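Local atomic coordinates of YchF GTP-binding protein (Schizosaccharomyces pombe, PDB entry 1NI3), a protein that hydrolyses ATP, and GTP with lower efficiency, uses magnesium as cofactor, and negatively regulates the G2/M transition of the cell cycle. Residues 68-71 and 72-76; 334-337 and 338-342; 348-352 and 353-357; 356-360 and 361-365. All coordinates share one frame; numbering follows the deposited sequence.

Interaction 1 (68-71 and 72-76); sequences ERFD and WLCEA
Phe70 and Cys74, one helical turn apart, make the principal side-chain contact, a sulfur-aromatic pair. SG of Cys74 lies over one face of the Phe70 ring, 3.8 Å from its centroid and 23° off the ring normal. It is displaced toward the rim, so its nearest ring atom is CZ of Phe70, 3.5 Å from SG. The cysteine's own torsion explains this: SG is turned beside its backbone N (chi1 -86°), back toward the preceding turn. Among apolar contacts, Leu73 packs on Leu355 and Phe311, while the Trp72 indole leads outward and meets Phe356 edge-to-face. The backbone bonds run from i+4 to i: the N-H groups of Trp72, Leu73, Cys74 and Glu75 go to the carbonyls of Glu68, Arg69, Phe70 and Asp71 in turn. CG of Leu73 lies beside the carbonyl of Arg69, 3.5 Å from its O. Polar ends look outward for partners. Arg69 NH1 bonds Ser381 OG, and Glu75 forms salt bridges with Arg82 and Lys78. All this belongs to a regular alpha-helix, 68-77, which connects the antiparallel strands 60-65 and 81-90 of the OBG-type G domain.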
loop_
_atom_site.group_PDB
_atom_site.type_symbol
_atom_site.label_atom_id
_atom_site.label_comp_id
_atom_site.label_asym_id
_atom_site.label_seq_id
_atom_site.Cartn_x
_atom_site.Cartn_y
_atom_site.Cartn_z
ATOM N N GLU A 68 13.345 5.371 10.675
ATOM C CA GLU A 68 14.463 5.732 11.521
ATOM C C GLU A 68 15.483 6.605 10.804
ATOM O O GLU A 68 16.079 7.496 11.413
ATOM C CB GLU A 68 15.109 4.468 12.059
ATOM C CG GLU A 68 14.508 4.045 13.381
ATOM C CD GLU A 68 14.586 2.553 13.629
ATOM O OE1 GLU A 68 15.690 1.978 13.508
ATOM O OE2 GLU A 68 13.537 1.955 13.951
ATOM N N ARG A 69 15.677 6.368 9.513
ATOM C CA ARG A 69 16.614 7.188 8.771
ATOM C C ARG A 69 16.137 8.636 8.877
ATOM O O ARG A 69 16.903 9.526 9.248
ATOM C CB ARG A 69 16.668 6.750 7.314
ATOM C CG ARG A 69 17.152 5.330 7.124
ATOM C CD ARG A 69 17.178 4.999 5.649
ATOM N NE ARG A 69 16.713 3.644 5.379
ATOM C CZ ARG A 69 16.519 3.169 4.154
ATOM N NH1 ARG A 69 16.751 3.946 3.104
ATOM N NH2 ARG A 69 16.094 1.926 3.977
ATOM N N PHE A 70 14.870 8.873 8.551
ATOM C CA PHE A 70 14.310 10.214 8.640
ATOM C C PHE A 70 14.549 10.738 10.062
ATOM O O PHE A 70 14.946 11.894 10.253
ATOM C CB PHE A 70 12.811 10.172 8.348
ATOM C CG PHE A 70 12.136 11.514 8.450
ATOM C CD1 PHE A 70 12.414 12.518 7.533
ATOM C CD2 PHE A 70 11.268 11.796 9.496
ATOM C CE1 PHE A 70 11.841 13.778 7.663
ATOM C CE2 PHE A 70 10.694 13.057 9.628
ATOM C CZ PHE A 70 10.982 14.050 8.712
ATOM N N ASP A 71 14.304 9.874 11.047
ATOM C CA ASP A 71 14.498 10.213 12.449
ATOM C C ASP A 71 15.877 10.793 12.707
ATOM O O ASP A 71 16.005 11.907 13.212
ATOM C CB ASP A 71 14.332 8.967 13.313
ATOM C CG ASP A 71 12.910 8.456 13.344
ATOM O OD1 ASP A 71 12.054 9.040 12.668
ATOM O OD2 ASP A 71 12.657 7.450 14.042
ATOM N N TRP A 72 16.896 9.999 12.376
ATOM C CA TRP A 72 18.307 10.359 12.552
ATOM C C TRP A 72 18.646 11.659 11.839
ATOM O O TRP A 72 19.176 12.599 12.432
ATOM C CB TRP A 72 19.221 9.248 12.003
ATOM C CG TRP A 72 20.705 9.547 12.185
ATOM C CD1 TRP A 72 21.465 9.314 13.301
ATOM C CD2 TRP A 72 21.564 10.225 11.258
ATOM N NE1 TRP A 72 22.729 9.798 13.117
ATOM C CE2 TRP A 72 22.821 10.355 11.863
ATOM C CE3 TRP A 72 21.394 10.707 9.948
ATOM C CZ2 TRP A 72 23.896 10.985 11.250
ATOM C CZ3 TRP A 72 22.464 11.333 9.327
ATOM C CH2 TRP A 72 23.710 11.454 9.978
ATOM N N LEU A 73 18.345 11.689 10.548
ATOM C CA LEU A 73 18.606 12.860 9.745
ATOM C C LEU A 73 18.007 14.080 10.410
ATOM O O LEU A 73 18.630 15.131 10.456
ATOM C CB LEU A 73 18.054 12.676 8.326
ATOM C CG LEU A 73 18.823 11.726 7.399
ATOM C CD1 LEU A 73 18.037 11.531 6.115
ATOM C CD2 LEU A 73 20.202 12.299 7.097
ATOM N N CYS A 74 16.800 13.956 10.935
ATOM C CA CYS A 74 16.199 15.103 11.602
ATOM C C CYS A 74 17.059 15.521 12.787
ATOM O O CYS A 74 17.372 16.700 12.949
ATOM C CB CYS A 74 14.783 14.779 12.082
ATOM S SG CYS A 74 13.507 15.044 10.845
ATOM N N GLU A 75 17.458 14.547 13.601
ATOM C CA GLU A 75 18.278 14.826 14.779
ATOM C C GLU A 75 19.638 15.399 14.437
ATOM O O GLU A 75 20.168 16.237 15.163
ATOM C CB GLU A 75 18.458 13.562 15.624
ATOM C CG GLU A 75 17.171 13.138 16.316
ATOM C CD GLU A 75 16.377 14.334 16.835
ATOM O OE1 GLU A 75 16.905 15.072 17.700
ATOM O OE2 GLU A 75 15.227 14.538 16.374
ATOM N N ALA A 76 20.175 14.942 13.314
ATOM C CA ALA A 76 21.472 15.351 12.812
ATOM C C ALA A 76 21.520 16.781 12.278
ATOM O O ALA A 76 22.487 17.505 12.522
ATOM C CB ALA A 76 21.906 14.379 11.733
#

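Interaction 2 (334-337 and 338-342); sequences GVIH and TDFEK
His337 and Phe340 send their rings out alongside each other. These meet obliquely, planes at 45° and centroids 5.3 Å apart, with CD2 of His337 3.5 Å from CE1 of Phe340. Ile336 brings its CG2 methyl to the edge of the Phe340 ring, near the ring plane and 3.5 Å from CE1 of Phe340. The same methyl stands over one face of the imidazole, so that it touches both rings. With CG1 beside the Ile336 backbone N (chi1 -60°), CG2 is left anti to that N and meets Phe340. Behind the rings, Phe340 N gives a weak, bent hydrogen bond to His337 O, 2.9 Å long with an N-H...O angle of 122°. A turn away, CB of Glu341 packs on CA of Gly334 at 3.9 Å. The extended backbone of His337 separates helix 329-336 from helix 338-342 and lets the second fold back on the first. Further out, Trp387 and Ala333 touch Phe340, while Tyr310, Thr312 and Trp321 meet Ile336. With one weak bond across it, this surface contact between two short helices rests mainly on van der Waals packing of carbon atoms.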
loop_
_atom_site.group_PDB
_atom_site.type_symbol
_atom_site.label_atom_id
_atom_site.label_comp_id
_atom_site.label_asym_id
_atom_site.label_seq_id
_atom_site.Cartn_x
_atom_site.Cartn_y
_atom_site.Cartn_z
ATOM N N GLY A 334 12.566 15.526 -10.400
ATOM C CA GLY A 334 11.353 16.108 -10.933
ATOM C C GLY A 334 10.304 16.201 -9.851
ATOM O O GLY A 334 9.502 17.133 -9.822
ATOM N N VAL A 335 10.321 15.223 -8.951
ATOM C CA VAL A 335 9.369 15.158 -7.844
ATOM C C VAL A 335 9.221 16.497 -7.097
ATOM O O VAL A 335 8.104 16.953 -6.839
ATOM C CB VAL A 335 9.781 14.049 -6.850
ATOM C CG1 VAL A 335 8.814 13.994 -5.683
ATOM C CG2 VAL A 335 9.813 12.707 -7.570
ATOM N N ILE A 336 10.344 17.133 -6.773
ATOM C CA ILE A 336 10.329 18.408 -6.068
ATOM C C ILE A 336 9.891 19.556 -6.968
ATOM O O ILE A 336 8.896 20.231 -6.695
ATOM C CB ILE A 336 11.718 18.720 -5.490
ATOM C CG1 ILE A 336 12.116 17.619 -4.512
ATOM C CG2 ILE A 336 11.712 20.080 -4.807
ATOM C CD1 ILE A 336 13.399 17.876 -3.788
ATOM N N HIS A 337 10.648 19.783 -8.033
ATOM C CA HIS A 337 10.337 20.835 -8.992
ATOM C C HIS A 337 10.552 20.267 -10.390
ATOM O O HIS A 337 11.607 19.697 -10.684
ATOM C CB HIS A 337 11.238 22.062 -8.787
ATOM C CG HIS A 337 10.967 22.814 -7.513
ATOM N ND1 HIS A 337 9.698 23.187 -7.119
ATOM C CD2 HIS A 337 11.808 23.290 -6.561
ATOM C CE1 HIS A 337 9.769 23.860 -5.984
ATOM N NE2 HIS A 337 11.037 23.938 -5.624
ATOM N N THR A 338 9.540 20.416 -11.242
ATOM C CA THR A 338 9.583 19.917 -12.614
ATOM C C THR A 338 10.885 20.285 -13.319
ATOM O O THR A 338 11.485 19.452 -14.003
ATOM C CB THR A 338 8.412 20.479 -13.430
ATOM O OG1 THR A 338 7.211 20.415 -12.651
ATOM C CG2 THR A 338 8.227 19.672 -14.708
ATOM N N ASP A 339 11.312 21.534 -13.141
ATOM C CA ASP A 339 12.541 22.029 -13.754
ATOM C C ASP A 339 13.716 21.093 -13.494
ATOM O O ASP A 339 14.454 20.743 -14.414
ATOM C CB ASP A 339 12.892 23.420 -13.221
ATOM C CG ASP A 339 11.800 24.437 -13.478
ATOM O OD1 ASP A 339 11.388 24.592 -14.647
ATOM O OD2 ASP A 339 11.358 25.091 -12.509
ATOM N N PHE A 340 13.889 20.704 -12.234
ATOM C CA PHE A 340 14.977 19.817 -11.833
ATOM C C PHE A 340 15.238 18.714 -12.851
ATOM O O PHE A 340 16.393 18.392 -13.147
ATOM C CB PHE A 340 14.664 19.180 -10.479
ATOM C CG PHE A 340 14.888 20.093 -9.310
ATOM C CD1 PHE A 340 14.090 19.993 -8.180
ATOM C CD2 PHE A 340 15.903 21.047 -9.334
ATOM C CE1 PHE A 340 14.300 20.822 -7.089
ATOM C CE2 PHE A 340 16.121 21.882 -8.246
ATOM C CZ PHE A 340 15.313 21.770 -7.123
ATOM N N GLU A 341 14.164 18.135 -13.384
ATOM C CA GLU A 341 14.295 17.062 -14.354
ATOM C C GLU A 341 14.679 17.612 -15.713
ATOM O O GLU A 341 15.624 17.133 -16.330
ATOM C CB GLU A 341 12.985 16.278 -14.465
ATOM C CG GLU A 341 13.154 14.925 -15.149
ATOM C CD GLU A 341 11.868 14.131 -15.223
ATOM O OE1 GLU A 341 11.937 12.948 -15.630
ATOM O OE2 GLU A 341 10.794 14.687 -14.891
ATOM N N LYS A 342 13.935 18.618 -16.172
ATOM C CA LYS A 342 14.175 19.244 -17.470
ATOM C C LYS A 342 15.616 19.725 -17.605
ATOM O O LYS A 342 16.376 19.236 -18.448
ATOM C CB LYS A 342 13.224 20.429 -17.677
ATOM C CG LYS A 342 11.759 20.023 -17.838
ATOM C CD LYS A 342 10.860 21.199 -18.223
ATOM C CE LYS A 342 9.420 20.738 -18.446
ATOM N NZ LYS A 342 8.550 21.819 -18.989
#

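Interaction 3 (348-352 and 353-357); sequences EIMHY and QDLFD
Tyr352 and Phe356 set their rings nearly parallel, planes at 14°, but slid so far apart (centroids 5.8 Å) that the faces barely overlap. What covers the tyrosine is CB of Phe356, a CH-pi contact 4.2 Å from the Tyr352 ring centroid and 17° off its normal. Both side chains start with CG trans to the backbone N, which sends the two rings off the helix in step. Replacing Tyr352 by an alanine would probably strip Phe356 CB of the ring face it rests on. His351 and Asp354 run alongside each other, imidazole and carboxylate in nearly parallel planes, with OD2 of Asp354 3.5 Å from CB of His351. On another side, the side chains of selenomethionine Met350 and Leu355 cross at an angle, SE of Met350 3.6 Å from CD1 of Leu355. His351 O takes the N-H of Leu355 (3.1 Å) in a straight bond and that of Asp354 in a weak one, while Tyr352 O takes Phe356 N at 2.7 Å. His351 thus occupies the N-cap position where strand 346-350 passes into helix 352-358, a strand-to-helix junction within the TGS domain, a region also assigned to a family of the ubiquitin clan.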
loop_
_atom_site.group_PDB
_atom_site.type_symbol
_atom_site.label_atom_id
_atom_site.label_comp_id
_atom_site.label_asym_id
_atom_site.label_seq_id
_atom_site.Cartn_x
_atom_site.Cartn_y
_atom_site.Cartn_z
ATOM N N GLU A 348 23.745 15.733 -6.942
ATOM C CA GLU A 348 24.645 15.377 -5.852
ATOM C C GLU A 348 23.978 14.452 -4.846
ATOM O O GLU A 348 23.078 14.860 -4.114
ATOM C CB GLU A 348 25.160 16.653 -5.172
ATOM C CG GLU A 348 26.383 17.252 -5.857
ATOM C CD GLU A 348 26.350 18.763 -5.911
ATOM O OE1 GLU A 348 26.240 19.407 -4.847
ATOM O OE2 GLU A 348 26.444 19.311 -7.030
ATOM N N ILE A 349 24.439 13.204 -4.829
ATOM C CA ILE A 349 23.915 12.167 -3.942
ATOM C C ILE A 349 24.858 11.880 -2.786
ATOM O O ILE A 349 26.074 12.023 -2.905
ATOM C CB ILE A 349 23.660 10.841 -4.715
ATOM C CG1 ILE A 349 22.215 10.794 -5.206
ATOM C CG2 ILE A 349 23.957 9.634 -3.837
ATOM C CD1 ILE A 349 21.858 11.889 -6.194
HETATM N N MSE A 350 24.291 11.447 -1.671
HETATM C CA MSE A 350 25.083 11.151 -0.495
HETATM C C MSE A 350 24.360 10.010 0.237
HETATM O O MSE A 350 23.490 10.242 1.072
HETATM C CB MSE A 350 25.183 12.442 0.331
HETATM C CG MSE A 350 26.055 12.394 1.567
HETATM SE SE MSE A 350 26.391 14.166 2.353
HETATM C CE MSE A 350 24.768 15.112 1.863
ATOM N N HIS A 351 24.715 8.776 -0.121
ATOM C CA HIS A 351 24.110 7.577 0.459
ATOM C C HIS A 351 23.977 7.690 1.961
ATOM O O HIS A 351 24.930 8.037 2.652
ATOM C CB HIS A 351 24.923 6.322 0.113
ATOM C CG HIS A 351 24.945 6.006 -1.346
ATOM N ND1 HIS A 351 24.261 6.747 -2.282
ATOM C CD2 HIS A 351 25.568 5.012 -2.039
ATOM C CE1 HIS A 351 24.457 6.233 -3.485
ATOM N NE2 HIS A 351 25.249 5.179 -3.358
ATOM N N TYR A 352 22.788 7.377 2.462
ATOM C CA TYR A 352 22.516 7.465 3.887
ATOM C C TYR A 352 23.635 6.856 4.730
ATOM O O TYR A 352 24.081 7.462 5.712
ATOM C CB TYR A 352 21.201 6.769 4.214
ATOM C CG TYR A 352 20.905 6.762 5.686
ATOM C CD1 TYR A 352 20.543 7.935 6.358
ATOM C CD2 TYR A 352 21.031 5.589 6.423
ATOM C CE1 TYR A 352 20.315 7.931 7.741
ATOM C CE2 TYR A 352 20.809 5.578 7.795
ATOM C CZ TYR A 352 20.451 6.754 8.449
ATOM O OH TYR A 352 20.254 6.735 9.813
ATOM N N GLN A 353 24.103 5.675 4.336
ATOM C CA GLN A 353 25.156 5.005 5.089
ATOM C C GLN A 353 26.421 5.847 5.251
ATOM O O GLN A 353 27.024 5.873 6.325
ATOM C CB GLN A 353 25.507 3.674 4.427
ATOM C CG GLN A 353 26.291 2.749 5.339
ATOM C CD GLN A 353 25.628 2.608 6.693
ATOM O OE1 GLN A 353 25.877 3.403 7.599
ATOM N NE2 GLN A 353 24.766 1.606 6.835
ATOM N N ASP A 354 26.824 6.534 4.189
ATOM C CA ASP A 354 28.019 7.354 4.262
ATOM C C ASP A 354 27.766 8.529 5.198
ATOM O O ASP A 354 28.526 8.751 6.146
ATOM C CB ASP A 354 28.412 7.858 2.878
ATOM C CG ASP A 354 28.651 6.731 1.908
ATOM O OD1 ASP A 354 29.153 5.667 2.360
ATOM O OD2 ASP A 354 28.341 6.905 0.699
ATOM N N LEU A 355 26.698 9.279 4.940
ATOM C CA LEU A 355 26.370 10.416 5.776
ATOM C C LEU A 355 26.222 9.977 7.219
ATOM O O LEU A 355 26.672 10.669 8.124
ATOM C CB LEU A 355 25.075 11.076 5.304
ATOM C CG LEU A 355 24.728 12.372 6.047
ATOM C CD1 LEU A 355 25.794 13.415 5.781
ATOM C CD2 LEU A 355 23.379 12.891 5.591
ATOM N N PHE A 356 25.596 8.823 7.438
ATOM C CA PHE A 356 25.401 8.340 8.802
ATOM C C PHE A 356 26.715 7.966 9.459
ATOM O O PHE A 356 26.843 8.001 10.688
ATOM C CB PHE A 356 24.493 7.118 8.833
ATOM C CG PHE A 356 24.455 6.443 10.171
ATOM C CD1 PHE A 356 23.886 7.078 11.269
ATOM C CD2 PHE A 356 25.033 5.192 10.348
ATOM C CE1 PHE A 356 23.898 6.476 12.536
ATOM C CE2 PHE A 356 25.050 4.583 11.606
ATOM C CZ PHE A 356 24.484 5.225 12.699
ATOM N N ASP A 357 27.692 7.589 8.641
ATOM C CA ASP A 357 28.998 7.206 9.173
ATOM C C ASP A 357 29.924 8.398 9.410
ATOM O O ASP A 357 30.867 8.302 10.195
ATOM C CB ASP A 357 29.674 6.193 8.240
ATOM C CG ASP A 357 28.957 4.856 8.222
ATOM O OD1 ASP A 357 28.600 4.344 9.311
ATOM O OD2 ASP A 357 28.760 4.301 7.122
#

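Interaction 4 (356-360 and 361-365); sequences FDYKT and ENACR
Lys359, with a positive phi of 52°, ends helix 352-358, and Thr360 follows as N-cap of helix 361-366, so that the chain turns a sharp corner and sets Tyr358 against Ala363 and Cys364. The Tyr358 ring takes CA of Cys364 over one face, a CH-pi contact 3.8 Å from the ring centroid and 28° off the normal. CB of Cys364 adds to it, 3.6 Å from CG of Tyr358. The methyl of Ala363 comes instead at the ring edge, in its plane, and abuts CB of Tyr358. With CG beside its backbone N (chi1 -71°), the tyrosine holds its ring along the start of the second helix. Two short helices joined by a tight corner of this kind form part of the TGS domain here. Putting a glycine at Tyr358 would probably leave the Ala363 methyl and the Cys364 backbone without cover from the first helix. Each helix also has a polar clasp of its own. NZ of Lys359 reaches back to Phe356 O, 2.9 Å away, and stands over one face of the Phe356 ring as a cation-pi partner. Beyond the corner, NH1 of Arg365 and OE2 of Glu361, 2.8 Å apart, form a salt bridge across one helical turn, and the Arg365 guanidinium has a second, cation-pi partner in Tyr370.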
loop_
_atom_site.group_PDB
_atom_site.type_symbol
_atom_site.label_atom_id
_atom_site.label_comp_id
_atom_site.label_asym_id
_atom_site.label_seq_id
_atom_site.Cartn_x
_atom_site.Cartn_y
_atom_site.Cartn_z
ATOM N N PHE A 356 25.596 8.823 7.438
ATOM C CA PHE A 356 25.401 8.340 8.802
ATOM C C PHE A 356 26.715 7.966 9.459
ATOM O O PHE A 356 26.843 8.001 10.688
ATOM C CB PHE A 356 24.493 7.118 8.833
ATOM C CG PHE A 356 24.455 6.443 10.171
ATOM C CD1 PHE A 356 23.886 7.078 11.269
ATOM C CD2 PHE A 356 25.033 5.192 10.348
ATOM C CE1 PHE A 356 23.898 6.476 12.536
ATOM C CE2 PHE A 356 25.050 4.583 11.606
ATOM C CZ PHE A 356 24.484 5.225 12.699
ATOM N N ASP A 357 27.692 7.589 8.641
ATOM C CA ASP A 357 28.998 7.206 9.173
ATOM C C ASP A 357 29.924 8.398 9.410
ATOM O O ASP A 357 30.867 8.302 10.195
ATOM C CB ASP A 357 29.674 6.193 8.240
ATOM C CG ASP A 357 28.957 4.856 8.222
ATOM O OD1 ASP A 357 28.600 4.344 9.311
ATOM O OD2 ASP A 357 28.760 4.301 7.122
ATOM N N TYR A 358 29.650 9.518 8.748
ATOM C CA TYR A 358 30.494 10.693 8.897
ATOM C C TYR A 358 29.862 11.827 9.674
ATOM O O TYR A 358 30.530 12.806 10.011
ATOM C CB TYR A 358 30.921 11.194 7.538
ATOM C CG TYR A 358 31.916 10.278 6.889
ATOM C CD1 TYR A 358 31.556 8.991 6.497
ATOM C CD2 TYR A 358 33.228 10.699 6.663
ATOM C CE1 TYR A 358 32.483 8.145 5.896
ATOM C CE2 TYR A 358 34.158 9.867 6.064
ATOM C CZ TYR A 358 33.780 8.595 5.681
ATOM O OH TYR A 358 34.711 7.788 5.074
ATOM N N LYS A 359 28.567 11.713 9.926
ATOM C CA LYS A 359 27.868 12.716 10.706
ATOM C C LYS A 359 28.072 14.152 10.215
ATOM O O LYS A 359 28.201 15.054 11.032
ATOM C CB LYS A 359 28.326 12.617 12.164
ATOM C CG LYS A 359 28.833 11.243 12.606
ATOM C CD LYS A 359 27.759 10.170 12.558
ATOM C CE LYS A 359 28.050 9.028 13.532
ATOM N NZ LYS A 359 26.969 8.000 13.590
ATOM N N THR A 360 28.127 14.363 8.898
ATOM C CA THR A 360 28.298 15.712 8.325
ATOM C C THR A 360 28.706 15.656 6.860
ATOM O O THR A 360 29.504 14.815 6.462
ATOM C CB THR A 360 29.382 16.522 9.053
ATOM O OG1 THR A 360 29.537 17.794 8.415
ATOM C CG2 THR A 360 30.697 15.793 9.008
ATOM N N GLU A 361 28.169 16.570 6.064
ATOM C CA GLU A 361 28.482 16.607 4.646
ATOM C C GLU A 361 29.987 16.631 4.393
ATOM O O GLU A 361 30.523 15.733 3.741
ATOM C CB GLU A 361 27.837 17.826 4.006
ATOM C CG GLU A 361 27.722 17.730 2.505
ATOM C CD GLU A 361 27.041 18.940 1.921
ATOM O OE1 GLU A 361 26.027 19.373 2.511
ATOM O OE2 GLU A 361 27.509 19.450 0.879
ATOM N N ASN A 362 30.667 17.651 4.910
ATOM C CA ASN A 362 32.112 17.776 4.730
ATOM C C ASN A 362 32.881 16.484 4.992
ATOM O O ASN A 362 33.657 16.044 4.143
ATOM C CB ASN A 362 32.669 18.870 5.636
ATOM C CG ASN A 362 32.022 20.208 5.383
ATOM O OD1 ASN A 362 32.135 20.767 4.290
ATOM N ND2 ASN A 362 31.326 20.731 6.386
ATOM N N ALA A 363 32.679 15.880 6.161
ATOM C CA ALA A 363 33.385 14.646 6.490
ATOM C C ALA A 363 33.426 13.709 5.298
ATOM O O ALA A 363 34.482 13.485 4.699
ATOM C CB ALA A 363 32.725 13.947 7.668
ATOM N N CYS A 364 32.264 13.167 4.956
ATOM C CA CYS A 364 32.164 12.242 3.842
ATOM C C CYS A 364 32.575 12.894 2.528
ATOM O O CYS A 364 33.169 12.245 1.675
ATOM C CB CYS A 364 30.736 11.652 3.760
ATOM S SG CYS A 364 29.375 12.829 3.573
ATOM N N ARG A 365 32.278 14.181 2.380
ATOM C CA ARG A 365 32.633 14.910 1.164
ATOM C C ARG A 365 34.146 14.906 0.984
ATOM O O ARG A 365 34.664 14.950 -0.137
ATOM C CB ARG A 365 32.138 16.347 1.250
ATOM C CG ARG A 365 32.373 17.139 0.000
ATOM C CD ARG A 365 31.436 18.317 -0.025
ATOM N NE ARG A 365 31.392 18.933 -1.340
ATOM C CZ ARG A 365 30.473 19.816 -1.705
ATOM N NH1 ARG A 365 29.528 20.177 -0.844
ATOM N NH2 ARG A 365 30.489 20.333 -2.928
#

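Overall arrangement
From the N terminus, interaction 1 comes first, inside helix 68-77 of the G domain, where it closes no loop. Interactions 2 and 3 follow in series in the TGS region, and 4 begins on the residues where 3 ends. They span a helix-helix, a strand-helix and a helix-helix junction. None nests inside or crosses another; 3 and 4 only overlap, sharing Phe356 and Asp357, and touch again where Met350 packs on Cys364 and Glu361. Interaction 2 stays apart, about 12 Å from interaction 1 and 10 Å from interaction 3 between nearest atoms. Helix 68-77 packs on helix 352-358: Trp72 against Phe356, Leu73 against Leu355. Interactions 1, 3 and 4 thereby tie the two domains together.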